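Local coordinates for epidermal growth factor receptor pathway substrate 8-like protein 1 (PDB 2CY5) that probably binds peptide segments of partner proteins through its phosphotyrosine-binding (PTB) domain, acting as an EPS8-related adaptor in growth factor receptor signalling, at residues H15-C20 / V109-G114; C82-P87 / G118-R123; V60-P65 / E72-D77. All blocks are in the same frame, centred on the assembly; numbering follows the deposited sequence.

Interaction 1. Residues H15-C20 / V109-G114; sequences HLVTFC and VHFFQG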
ATOM      1  N   HIS A  15      -6.442   0.288  13.843  1.00 32.85           N
ATOM      2  CA  HIS A  15      -5.557   1.031  12.912  1.00 30.92           C
ATOM      3  C   HIS A  15      -6.056   2.468  12.883  1.00 33.33           C
ATOM      4  O   HIS A  15      -7.301   2.703  12.821  1.00 37.34           O
ATOM      5  CB  HIS A  15      -5.742   0.336  11.544  1.00 29.26           C
ATOM      6  CG  HIS A  15      -5.127   1.162  10.451  1.00 39.28           C
ATOM      7  ND1 HIS A  15      -5.848   2.092   9.684  1.00 34.89           N
ATOM      8  CD2 HIS A  15      -3.835   1.257  10.033  1.00 36.73           C
ATOM      9  CE1 HIS A  15      -5.014   2.713   8.854  1.00 41.68           C
ATOM     10  NE2 HIS A  15      -3.786   2.224   9.036  1.00 38.39           N
ATOM     11  N   LEU A  16      -5.214   3.459  12.947  1.00 31.27           N
ATOM     12  CA  LEU A  16      -5.693   4.827  12.920  1.00 28.34           C
ATOM     13  C   LEU A  16      -5.444   5.448  11.519  1.00 39.61           C
ATOM     14  O   LEU A  16      -6.355   6.036  11.022  1.00 35.62           O
ATOM     15  CB  LEU A  16      -4.941   5.684  13.894  1.00 32.61           C
ATOM     16  CG  LEU A  16      -5.149   5.130  15.355  1.00 31.65           C
ATOM     17  CD1 LEU A  16      -4.421   6.160  16.318  1.00 36.85           C
ATOM     18  CD2 LEU A  16      -6.661   5.188  15.663  1.00 34.72           C
ATOM     19  N   VAL A  17      -4.235   5.371  10.947  1.00 31.47           N
ATOM     20  CA  VAL A  17      -3.975   6.032   9.629  1.00 32.76           C
ATOM     21  C   VAL A  17      -2.656   5.429   9.037  1.00 33.54           C
ATOM     22  O   VAL A  17      -1.824   4.849   9.797  1.00 31.15           O
ATOM     23  CB  VAL A  17      -3.699   7.613   9.916  1.00 27.89           C
ATOM     24  CG1 VAL A  17      -2.260   7.906  10.376  1.00 33.78           C
ATOM     25  CG2 VAL A  17      -3.919   8.341   8.580  1.00 43.79           C
ATOM     26  N   THR A  18      -2.534   5.411   7.697  1.00 27.81           N
ATOM     27  CA  THR A  18      -1.326   5.055   7.008  1.00 29.34           C
ATOM     28  C   THR A  18      -1.090   6.249   6.048  1.00 32.35           C
ATOM     29  O   THR A  18      -2.078   6.681   5.333  1.00 32.04           O
ATOM     30  CB  THR A  18      -1.549   3.846   6.240  1.00 32.21           C
ATOM     31  OG1 THR A  18      -1.730   2.707   7.109  1.00 37.62           O
ATOM     32  CG2 THR A  18      -0.313   3.602   5.302  1.00 34.97           C
ATOM     33  N   PHE A  19       0.090   6.824   5.978  1.00 30.47           N
ATOM     34  CA  PHE A  19       0.334   7.907   5.046  1.00 32.56           C
ATOM     35  C   PHE A  19       1.742   7.785   4.501  1.00 34.99           C
ATOM     36  O   PHE A  19       2.610   7.170   5.165  1.00 31.99           O
ATOM     37  CB  PHE A  19       0.033   9.288   5.725  1.00 37.88           C
ATOM     38  CG  PHE A  19       0.971   9.673   6.863  1.00 37.80           C
ATOM     39  CD1 PHE A  19       2.247  10.051   6.622  1.00 34.79           C
ATOM     40  CD2 PHE A  19       0.470   9.629   8.195  1.00 41.24           C
ATOM     41  CE1 PHE A  19       3.126  10.411   7.721  1.00 37.46           C
ATOM     42  CE2 PHE A  19       1.305   9.979   9.307  1.00 39.27           C
ATOM     43  CZ  PHE A  19       2.608  10.359   9.080  1.00 36.04           C
ATOM     44  N   CYS A  20       1.999   8.292   3.290  1.00 30.68           N
ATOM     45  CA  CYS A  20       3.309   8.090   2.616  1.00 30.94           C
ATOM     46  C   CYS A  20       4.244   9.130   3.190  1.00 31.82           C
ATOM     47  O   CYS A  20       3.841  10.264   3.574  1.00 33.19           O
ATOM     48  CB  CYS A  20       3.196   8.397   1.002  1.00 39.30           C
ATOM     49  SG  CYS A  20       1.782   7.225   0.580  1.00 56.44           S
ATOM     50  N   VAL A 109       4.140   5.437   6.776  1.00 30.61           N
ATOM     51  CA  VAL A 109       4.019   5.418   8.230  1.00 28.29           C
ATOM     52  C   VAL A 109       2.644   4.786   8.568  1.00 31.38           C
ATOM     53  O   VAL A 109       1.623   5.270   8.044  1.00 32.02           O
ATOM     54  CB  VAL A 109       4.059   6.824   8.753  1.00 37.34           C
ATOM     55  CG1 VAL A 109       3.581   6.811  10.284  1.00 40.37           C
ATOM     56  CG2 VAL A 109       5.508   7.342   8.493  1.00 35.44           C
ATOM     57  N   HIS A 110       2.600   3.760   9.404  1.00 30.16           N
ATOM     58  CA  HIS A 110       1.308   3.220   9.830  1.00 29.74           C
ATOM     59  C   HIS A 110       1.178   3.506  11.420  1.00 35.52           C
ATOM     60  O   HIS A 110       2.137   3.240  12.211  1.00 34.48           O
ATOM     61  CB  HIS A 110       1.277   1.747   9.658  1.00 31.63           C
ATOM     62  CG  HIS A 110       1.545   1.250   8.258  1.00 35.93           C
ATOM     63  ND1 HIS A 110       0.539   1.143   7.314  1.00 36.85           N
ATOM     64  CD2 HIS A 110       2.702   0.862   7.635  1.00 39.14           C
ATOM     65  CE1 HIS A 110       1.082   0.732   6.164  1.00 40.63           C
ATOM     66  NE2 HIS A 110       2.384   0.567   6.326  1.00 38.19           N
ATOM     67  N   PHE A 111       0.050   4.054  11.855  1.00 30.23           N
ATOM     68  CA  PHE A 111      -0.177   4.265  13.295  1.00 30.84           C
ATOM     69  C   PHE A 111      -1.333   3.371  13.745  1.00 34.72           C
ATOM     70  O   PHE A 111      -2.451   3.321  13.094  1.00 34.52           O
ATOM     71  CB  PHE A 111      -0.581   5.705  13.569  1.00 33.20           C
ATOM     72  CG  PHE A 111       0.539   6.640  13.801  1.00 34.26           C
ATOM     73  CD1 PHE A 111       1.225   6.636  14.969  1.00 34.86           C
ATOM     74  CD2 PHE A 111       0.851   7.592  12.822  1.00 34.97           C
ATOM     75  CE1 PHE A 111       2.217   7.583  15.241  1.00 33.53           C
ATOM     76  CE2 PHE A 111       1.852   8.572  13.048  1.00 31.70           C
ATOM     77  CZ  PHE A 111       2.561   8.605  14.284  1.00 32.59           C
ATOM     78  N   PHE A 112      -1.109   2.731  14.933  1.00 34.78           N
ATOM     79  CA  PHE A 112      -2.121   1.843  15.567  1.00 27.49           C
ATOM     80  C   PHE A 112      -2.247   2.213  17.005  1.00 35.39           C
ATOM     81  O   PHE A 112      -1.312   2.713  17.618  1.00 34.69           O
ATOM     82  CB  PHE A 112      -1.746   0.358  15.456  1.00 33.09           C
ATOM     83  CG  PHE A 112      -1.483  -0.101  14.059  1.00 33.89           C
ATOM     84  CD1 PHE A 112      -0.178   0.042  13.476  1.00 31.36           C
ATOM     85  CD2 PHE A 112      -2.429  -0.764  13.348  1.00 32.14           C
ATOM     86  CE1 PHE A 112       0.154  -0.527  12.216  1.00 32.19           C
ATOM     87  CE2 PHE A 112      -2.144  -1.361  12.015  1.00 33.66           C
ATOM     88  CZ  PHE A 112      -0.827  -1.251  11.466  1.00 34.37           C
ATOM     89  N   GLN A 113      -3.460   2.085  17.511  1.00 37.18           N
ATOM     90  CA  GLN A 113      -3.781   2.425  18.929  1.00 39.34           C
ATOM     91  C   GLN A 113      -3.813   1.085  19.571  1.00 37.83           C
ATOM     92  O   GLN A 113      -4.400   0.136  19.075  1.00 37.00           O
ATOM     93  CB  GLN A 113      -5.173   2.936  19.016  1.00 44.24           C
ATOM     94  CG  GLN A 113      -5.562   3.371  20.325  1.00 52.76           C
ATOM     95  CD  GLN A 113      -6.886   4.067  20.205  1.00 57.58           C
ATOM     96  OE1 GLN A 113      -7.886   3.573  19.567  1.00 56.97           O
ATOM     97  NE2 GLN A 113      -6.916   5.233  20.797  1.00 57.36           N
ATOM     98  N   GLY A 114      -3.177   0.928  20.712  1.00 42.67           N
ATOM     99  CA  GLY A 114      -3.182  -0.431  21.247  1.00 45.22           C
ATOM    100  C   GLY A 114      -4.441  -0.446  22.134  1.00 40.73           C
ATOM    101  O   GLY A 114      -4.940   0.644  22.455  1.00 37.20           O
TER

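Interaction 2. Residues C82-P87 / G118-R123; sequences CDAVMP and GAELIR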
ATOM      1  N   CYS A  82      10.118   0.503  14.104  1.00 36.93           N
ATOM      2  CA  CYS A  82       8.894   0.208  14.855  1.00 33.74           C
ATOM      3  C   CYS A  82       9.068   0.932  16.182  1.00 39.65           C
ATOM      4  O   CYS A  82      10.122   0.732  16.783  1.00 39.72           O
ATOM      5  CB  CYS A  82       8.817  -1.331  15.076  1.00 38.99           C
ATOM      6  SG  CYS A  82       7.381  -1.677  16.132  1.00 47.61           S
ATOM      7  N   ASP A  83       8.143   1.790  16.627  1.00 36.95           N
ATOM      8  CA  ASP A  83       8.290   2.507  17.900  1.00 33.83           C
ATOM      9  C   ASP A  83       6.931   2.600  18.550  1.00 39.80           C
ATOM     10  O   ASP A  83       5.888   2.211  17.955  1.00 34.98           O
ATOM     11  CB  ASP A  83       8.775   3.854  17.703  1.00 40.45           C
ATOM     12  CG  ASP A  83       9.576   4.408  18.984  1.00 53.64           C
ATOM     13  OD1 ASP A  83      10.146   5.512  18.977  1.00 56.09           O
ATOM     14  OD2 ASP A  83       9.613   3.726  20.016  1.00 49.98           O
ATOM     15  N   ALA A  84       6.879   3.004  19.819  1.00 36.43           N
ATOM     16  CA  ALA A  84       5.611   3.162  20.475  1.00 34.71           C
ATOM     17  C   ALA A  84       5.722   4.591  20.996  1.00 45.33           C
ATOM     18  O   ALA A  84       6.786   5.010  21.446  1.00 44.65           O
ATOM     19  CB  ALA A  84       5.423   2.234  21.618  1.00 36.46           C
ATOM     20  N   VAL A  85       4.659   5.353  21.009  1.00 44.50           N
ATOM     21  CA  VAL A  85       4.802   6.723  21.480  1.00 57.01           C
ATOM     22  C   VAL A  85       3.512   7.203  22.055  1.00 63.17           C
ATOM     23  O   VAL A  85       2.468   6.656  21.706  1.00 62.83           O
ATOM     24  CB  VAL A  85       5.331   7.685  20.357  1.00 59.15           C
ATOM     25  CG1 VAL A  85       4.392   7.742  19.229  1.00 57.04           C
ATOM     26  CG2 VAL A  85       5.539   9.105  20.919  1.00 66.33           C
HETATM   27  N   MSE A  86       3.602   8.172  22.996  1.00 73.69           N
HETATM   28  CA  MSE A  86       2.440   8.828  23.658  1.00 82.74           C
HETATM   29  C   MSE A  86       2.428  10.295  23.252  1.00 83.64           C
HETATM   30  O   MSE A  86       2.996  11.155  23.924  1.00 84.74           O
HETATM   31  CB  MSE A  86       2.543   8.829  25.181  1.00 91.73           C
HETATM   32  CG  MSE A  86       1.420   9.612  25.895  1.00103.87           C
HETATM   33 SE   MSE A  86       0.888   8.349  27.307  1.00125.07          SE
HETATM   34  CE  MSE A  86       2.643   8.656  28.081  1.00116.88           C
ATOM     35  N   PRO A  87       1.774  10.619  22.158  1.00 85.14           N
ATOM     36  CA  PRO A  87       1.791  12.054  21.805  1.00 89.60           C
ATOM     37  C   PRO A  87       1.188  12.989  22.904  1.00 91.73           C
ATOM     38  O   PRO A  87       0.399  12.563  23.795  1.00 89.29           O
ATOM     39  CB  PRO A  87       0.994  12.093  20.488  1.00 87.58           C
ATOM     40  CG  PRO A  87      -0.016  10.958  20.717  1.00 86.03           C
ATOM     41  CD  PRO A  87       0.805   9.866  21.359  1.00 85.49           C
ATOM     42  N   GLY A 118      -1.591  -2.413  25.133  1.00 42.84           N
ATOM     43  CA  GLY A 118      -0.703  -1.260  24.898  1.00 42.07           C
ATOM     44  C   GLY A 118       0.139  -1.473  23.637  1.00 44.39           C
ATOM     45  O   GLY A 118       0.231  -2.582  23.091  1.00 56.56           O
ATOM     46  N   ALA A 119       0.889  -0.482  23.261  1.00 37.31           N
ATOM     47  CA  ALA A 119       1.708  -0.513  22.035  1.00 32.39           C
ATOM     48  C   ALA A 119       3.097  -0.952  22.429  1.00 38.20           C
ATOM     49  O   ALA A 119       3.826  -1.467  21.622  1.00 33.44           O
ATOM     50  CB  ALA A 119       1.850   1.029  21.443  1.00 35.30           C
ATOM     51  N   GLU A 120       3.483  -0.708  23.703  1.00 34.50           N
ATOM     52  CA  GLU A 120       4.855  -1.050  24.127  1.00 37.30           C
ATOM     53  C   GLU A 120       5.173  -2.528  24.045  1.00 32.93           C
ATOM     54  O   GLU A 120       6.319  -2.891  23.622  1.00 36.97           O
ATOM     55  CB  GLU A 120       5.086  -0.648  25.579  1.00 38.47           C
ATOM     56  CG  GLU A 120       6.521  -0.804  25.860  1.00 55.25           C
ATOM     57  CD  GLU A 120       7.332   0.279  25.107  1.00 65.19           C
ATOM     58  OE1 GLU A 120       8.488  -0.104  24.743  1.00 70.33           O
ATOM     59  OE2 GLU A 120       6.794   1.460  24.936  1.00 62.92           O
ATOM     60  N   LEU A 121       4.199  -3.326  24.360  1.00 34.03           N
ATOM     61  CA  LEU A 121       4.390  -4.803  24.323  1.00 33.65           C
ATOM     62  C   LEU A 121       4.486  -5.225  22.918  1.00 37.22           C
ATOM     63  O   LEU A 121       5.268  -6.104  22.570  1.00 33.98           O
ATOM     64  CB  LEU A 121       3.184  -5.473  24.985  1.00 38.66           C
ATOM     65  CG  LEU A 121       3.174  -6.997  25.175  1.00 37.36           C
ATOM     66  CD1 LEU A 121       4.236  -7.372  26.164  1.00 42.69           C
ATOM     67  CD2 LEU A 121       1.861  -7.537  25.738  1.00 41.35           C
ATOM     68  N   ILE A 122       3.757  -4.550  22.026  1.00 32.86           N
ATOM     69  CA  ILE A 122       3.802  -5.037  20.596  1.00 31.79           C
ATOM     70  C   ILE A 122       5.101  -4.611  19.945  1.00 30.15           C
ATOM     71  O   ILE A 122       5.671  -5.395  19.160  1.00 34.37           O
ATOM     72  CB  ILE A 122       2.557  -4.489  19.741  1.00 33.94           C
ATOM     73  CG1 ILE A 122       1.181  -4.921  20.379  1.00 37.87           C
ATOM     74  CG2 ILE A 122       2.651  -5.043  18.325  1.00 33.95           C
ATOM     75  CD1 ILE A 122      -0.088  -4.083  19.809  1.00 36.79           C
ATOM     76  N   ARG A 123       5.548  -3.371  20.242  1.00 30.67           N
ATOM     77  CA  ARG A 123       6.847  -2.856  19.805  1.00 31.85           C
ATOM     78  C   ARG A 123       7.961  -3.830  20.214  1.00 37.75           C
ATOM     79  O   ARG A 123       8.786  -4.190  19.367  1.00 34.24           O
ATOM     80  CB  ARG A 123       7.131  -1.502  20.422  1.00 34.91           C
ATOM     81  CG  ARG A 123       8.572  -1.024  20.089  1.00 40.85           C
ATOM     82  CD  ARG A 123       8.930   0.136  20.967  1.00 47.82           C
ATOM     83  NE  ARG A 123       9.231  -0.510  22.235  1.00 53.11           N
ATOM     84  CZ  ARG A 123      10.321  -1.270  22.394  1.00 57.76           C
ATOM     85  NH1 ARG A 123      11.181  -1.455  21.391  1.00 57.74           N
ATOM     86  NH2 ARG A 123      10.519  -1.867  23.552  1.00 61.60           N
TER
HETATM   87  O   HOH W   1      11.918  -1.090  18.857  1.00 57.12           O

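Interaction 3. Residues V60-P65 / E72-D77; sequences VTLLDP and ESYPLD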
ATOM      1  N   VAL A  60       4.775  -9.431   9.707  1.00 34.05           N
ATOM      2  CA  VAL A  60       3.727  -8.847  10.531  1.00 36.43           C
ATOM      3  C   VAL A  60       2.500  -8.914   9.627  1.00 38.78           C
ATOM      4  O   VAL A  60       2.559  -8.495   8.442  1.00 41.48           O
ATOM      5  CB  VAL A  60       4.004  -7.369  10.938  1.00 36.84           C
ATOM      6  CG1 VAL A  60       2.796  -6.747  11.598  1.00 35.96           C
ATOM      7  CG2 VAL A  60       5.144  -7.368  11.871  1.00 41.90           C
ATOM      8  N   THR A  61       1.430  -9.473  10.142  1.00 40.85           N
ATOM      9  CA  THR A  61       0.154  -9.597   9.376  1.00 41.58           C
ATOM     10  C   THR A  61      -1.001  -8.866  10.026  1.00 40.31           C
ATOM     11  O   THR A  61      -1.072  -8.835  11.275  1.00 40.31           O
ATOM     12  CB  THR A  61      -0.198 -11.082   9.273  1.00 49.15           C
ATOM     13  OG1 THR A  61       0.920 -11.779   8.664  1.00 54.81           O
ATOM     14  CG2 THR A  61      -1.381 -11.245   8.423  1.00 58.83           C
ATOM     15  N   LEU A  62      -1.906  -8.241   9.254  1.00 34.88           N
ATOM     16  CA  LEU A  62      -3.073  -7.587   9.789  1.00 35.59           C
ATOM     17  C   LEU A  62      -4.324  -8.378   9.318  1.00 44.54           C
ATOM     18  O   LEU A  62      -4.526  -8.531   8.065  1.00 47.64           O
ATOM     19  CB  LEU A  62      -3.223  -6.151   9.260  1.00 42.45           C
ATOM     20  CG  LEU A  62      -1.973  -5.350   9.661  1.00 45.31           C
ATOM     21  CD1 LEU A  62      -2.010  -4.036   8.976  1.00 48.24           C
ATOM     22  CD2 LEU A  62      -2.214  -5.017  11.284  1.00 46.88           C
ATOM     23  N   LEU A  63      -5.196  -8.796  10.239  1.00 43.41           N
ATOM     24  CA  LEU A  63      -6.409  -9.538   9.857  1.00 47.66           C
ATOM     25  C   LEU A  63      -7.727  -8.948  10.308  1.00 52.24           C
ATOM     26  O   LEU A  63      -7.783  -8.214  11.301  1.00 50.59           O
ATOM     27  CB  LEU A  63      -6.318 -11.008  10.380  1.00 49.41           C
ATOM     28  CG  LEU A  63      -4.886 -11.646  10.365  1.00 51.67           C
ATOM     29  CD1 LEU A  63      -4.654 -12.650  11.552  1.00 56.82           C
ATOM     30  CD2 LEU A  63      -4.782 -12.383   9.161  1.00 51.82           C
ATOM     31  N   ASP A  64      -8.843  -9.309   9.639  1.00 54.57           N
ATOM     32  CA  ASP A  64     -10.149  -8.848  10.092  1.00 56.02           C
ATOM     33  C   ASP A  64     -10.432  -9.660  11.359  1.00 55.59           C
ATOM     34  O   ASP A  64     -10.311 -10.869  11.334  1.00 56.56           O
ATOM     35  CB  ASP A  64     -11.183  -9.133   9.072  1.00 63.38           C
ATOM     36  CG  ASP A  64     -12.555  -8.689   9.546  1.00 71.59           C
ATOM     37  OD1 ASP A  64     -13.217  -9.414  10.366  1.00 72.11           O
ATOM     38  OD2 ASP A  64     -12.938  -7.583   9.118  1.00 74.40           O
ATOM     39  N   PRO A  65     -10.715  -9.010  12.482  1.00 56.69           N
ATOM     40  CA  PRO A  65     -10.970  -9.626  13.785  1.00 66.77           C
ATOM     41  C   PRO A  65     -11.990 -10.746  13.889  1.00 71.05           C
ATOM     42  O   PRO A  65     -11.972 -11.502  14.872  1.00 72.57           O
ATOM     43  CB  PRO A  65     -11.325  -8.433  14.673  1.00 64.70           C
ATOM     44  CG  PRO A  65     -11.841  -7.489  13.771  1.00 65.93           C
ATOM     45  CD  PRO A  65     -10.913  -7.575  12.586  1.00 62.00           C
ATOM     46  N   GLU A  72      -3.493  -7.436   5.240  1.00 51.50           N
ATOM     47  CA  GLU A  72      -2.249  -6.920   4.706  1.00 51.26           C
ATOM     48  C   GLU A  72      -1.115  -7.686   5.381  1.00 49.40           C
ATOM     49  O   GLU A  72      -1.320  -8.212   6.496  1.00 48.05           O
ATOM     50  CB  GLU A  72      -2.128  -5.429   5.065  1.00 57.46           C
ATOM     51  CG  GLU A  72      -0.996  -4.784   4.270  1.00 75.60           C
ATOM     52  CD  GLU A  72      -1.251  -4.744   2.711  1.00 82.34           C
ATOM     53  OE1 GLU A  72      -2.390  -4.366   2.330  1.00 89.66           O
ATOM     54  OE2 GLU A  72      -0.330  -5.065   1.875  1.00 88.12           O
ATOM     55  N   SER A  73       0.054  -7.766   4.769  1.00 46.21           N
ATOM     56  CA  SER A  73       1.157  -8.381   5.424  1.00 49.66           C
ATOM     57  C   SER A  73       2.477  -7.692   5.090  1.00 51.20           C
ATOM     58  O   SER A  73       2.720  -7.196   4.013  1.00 51.16           O
ATOM     59  CB  SER A  73       1.233  -9.817   5.046  1.00 57.57           C
ATOM     60  OG  SER A  73       1.470  -9.928   3.687  1.00 62.28           O
ATOM     61  N   TYR A  74       3.342  -7.585   6.040  1.00 37.84           N
ATOM     62  CA  TYR A  74       4.628  -6.991   5.824  1.00 40.14           C
ATOM     63  C   TYR A  74       5.760  -7.909   6.265  1.00 43.79           C
ATOM     64  O   TYR A  74       5.987  -8.115   7.463  1.00 45.97           O
ATOM     65  CB  TYR A  74       4.704  -5.721   6.646  1.00 42.47           C
ATOM     66  CG  TYR A  74       3.529  -4.761   6.497  1.00 56.05           C
ATOM     67  CD1 TYR A  74       2.440  -4.842   7.376  1.00 60.66           C
ATOM     68  CD2 TYR A  74       3.483  -3.792   5.447  1.00 62.06           C
ATOM     69  CE1 TYR A  74       1.323  -4.033   7.249  1.00 66.20           C
ATOM     70  CE2 TYR A  74       2.368  -2.951   5.297  1.00 63.37           C
ATOM     71  CZ  TYR A  74       1.271  -3.088   6.210  1.00 68.87           C
ATOM     72  OH  TYR A  74       0.078  -2.374   6.101  1.00 70.05           O
ATOM     73  N   PRO A  75       6.484  -8.481   5.328  1.00 44.29           N
ATOM     74  CA  PRO A  75       7.610  -9.355   5.640  1.00 44.72           C
ATOM     75  C   PRO A  75       8.568  -8.500   6.430  1.00 49.04           C
ATOM     76  O   PRO A  75       8.643  -7.263   6.193  1.00 46.21           O
ATOM     77  CB  PRO A  75       8.201  -9.713   4.259  1.00 50.22           C
ATOM     78  CG  PRO A  75       7.725  -8.619   3.382  1.00 51.56           C
ATOM     79  CD  PRO A  75       6.309  -8.242   3.853  1.00 47.83           C
ATOM     80  N   LEU A  76       9.365  -9.116   7.314  1.00 39.72           N
ATOM     81  CA  LEU A  76      10.155  -8.352   8.221  1.00 45.44           C
ATOM     82  C   LEU A  76      11.177  -7.549   7.498  1.00 46.57           C
ATOM     83  O   LEU A  76      11.571  -6.523   7.971  1.00 40.38           O
ATOM     84  CB  LEU A  76      10.814  -9.294   9.232  1.00 43.37           C
ATOM     85  CG  LEU A  76       9.736  -9.949  10.175  1.00 50.12           C
ATOM     86  CD1 LEU A  76      10.559 -10.756  11.280  1.00 41.99           C
ATOM     87  CD2 LEU A  76       8.803  -8.926  10.980  1.00 41.00           C
ATOM     88  N   ASP A  77      11.561  -8.003   6.331  1.00 45.28           N
ATOM     89  CA  ASP A  77      12.561  -7.264   5.503  1.00 52.00           C
ATOM     90  C   ASP A  77      12.041  -5.844   5.086  1.00 49.01           C
ATOM     91  O   ASP A  77      12.811  -4.972   4.863  1.00 49.70           O
ATOM     92  CB  ASP A  77      12.740  -8.067   4.193  1.00 61.92           C
ATOM     93  CG  ASP A  77      13.939  -7.668   3.475  1.00 67.29           C
ATOM     94  OD1 ASP A  77      14.076  -8.068   2.295  1.00 76.28           O
ATOM     95  OD2 ASP A  77      14.739  -6.952   4.147  1.00 74.05           O
TER

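Interaction 1. Residues H15-C20 / V109-G114
T18 and H110 face each other across two antiparallel strands with matching first torsions: T18 OG1 (chi1 -69°) and H110 CG (chi1 -57°) both stand anti to their carbonyl carbons, and the two side chains run side by side. The hydroxyl thereby arrives at the edge of the H110 ring, where T18 OG1 and H110 ND1 form a 2.8 Å hydrogen bond. On its other partner, T18 OG1 is 2.9 Å from H15 NE2, also a hydrogen bond. A small hydroxyl that can both give and accept suits a buried place between two imidazoles. H15 in turn directs its edge at the face of F112 in an offset edge-to-face pair, planes 76° apart.

V17, F19, V109 and F111 occupy the other face of the sheet. V109 CB sits over the F19 ring, 4.0 Å from its centroid, in a CH-pi contact for which a beta-branched residue is well shaped. The rim of F111 completes the patch: its CD2 lies 4.0 Å from V17 CG1, while its CE2 approaches F19 CE2. M40 of helix 30-42 covers V17 and F19.

The backbone is ladder-like except at L16 and V17. L16 N bonds F111 O at 2.8 Å, and V17 N reaches the same oxygen only weakly. Beyond F19, C20 forms a disulfide with C20 of the second subunit. L16 and V17 both opposite F111 make a classic beta bulge, here in the central strand pair of the strongly bent antiparallel sheet of the PTB fold.

Interaction 2. Residues C82-P87 / G118-R123
The C-terminal helix of the PTB fold lies here along the edge strand 79-85, with R123 and A119 of the helix facing C82 and A84, while D83 starts away and returns only its carboxylate toward R123. In PTB domains of this fold the peptide ligand commonly runs in the groove between these two elements, so this contact probably forms the floor of the corresponding groove. The axes of the short segments run nearly antiparallel, 7.5 Å apart at closest approach.

A84 CB meets A119 CB at 3.8 Å, methyl to methyl, the small side chains matching the close spacing of strand and helix. C82 turns its thiol toward the helix, and its SG rests 3.9 Å from R123 CA. No direct hydrogen bond joins the two segments, and the contact relies on packing and one water.

R123 spreads its aliphatic part over the strand, its CD lying 3.7 Å from A84 N and close to D83 OD2. The chain then bends at chi3 (77°), which turns NE toward E120, one helical turn earlier. E120 OE1 is gripped side-on by two nitrogens of the same guanidinium, R123 NE at 2.6 Å and R123 NH2 at 2.9 Å. This salt bridge fixes the rotation of the guanidinium, and the carboxylate of D83, across from it, would probably add to the favourable field without touching its nitrogens. An alanine in place of R123 would probably leave the E120 carboxylate without its mate, open a gap along C82-A84 where CG and CD had packed, and break the water link to C82 O. The remaining nitrogen, R123 NH1, donates at 2.7 Å to a water, which passes a longer hydrogen bond of 3.3 Å to C82 O.

Interaction 3. Residues V60-P65 / E72-D77
E72 and L62 are an antiparallel hydrogen-bonded pair, bonded in both directions: L62 N reaches E72 O at 2.8 Å, and E72 N meets a lone pair of L62 O at 3.2 Å. E72 CB touches L62 CD1, but the chain then bends and carries the carboxylate away from the strand, close to that of E72 of the second subunit. Such a meeting of like charges would be expected to favour protonation of one of them.

S73 comes next, opposite T61 in a non-hydrogen-bonded pair. Contact between their side chains is light, S73 CB lying 4.1 Å from T61 OG1. A short polar residue suits this partly exposed position, where S73 OG is hydrogen-bonded to E70 OE2.

At Y74 the ladder closes again. Y74 N donates to V60 O at 2.7 Å and V60 N to Y74 O at 2.9 Å, the latter donor lying 38° above the carbonyl plane. The tyrosine CG stands anti to its carbonyl carbon (chi1 -50°), on the same face as L62 and V60, and the ring presents its edge to the leucine, with L62 CD1 3.8 Å from Y74 CE1.

Past P75 the chain enters a 3-10 turn, and L76 sends its CD2 to within 4.1 Å of V60 CG2, the two side chains crossing at about a right angle. Helix 118-133 packs on the same leucine through A129, L130 and Y133.

The chemistry is thus divided: backbone bonds set the register, V60, L62, L76 and the tyrosine ring edge form the apolar side, E72 starts on this same face but bends its carboxylate away to the subunit boundary, and T61 and S73 hold the opposite face.

How the interactions relate
From the N terminus, strand 9-20 supplies the first half of interaction 1 and waits until 109-114 for its partner, closing a loop of 88 residues. Interaction 3 opens and shuts wholly within that loop, as the hairpin of strands 59-63 and 70-75. Interaction 2 also starts inside it, at 82-87, but ends beyond it on helix 118-133, so interactions 1 and 2 cross, while 3 and 2 follow in series. Interactions 1 and 3 touch, H110 CE1 lying 3.3 Å from Y74 OH. Together they join the centre of the bent sheet, its edge strands 70-75 and 79-85, and the C-terminal helix.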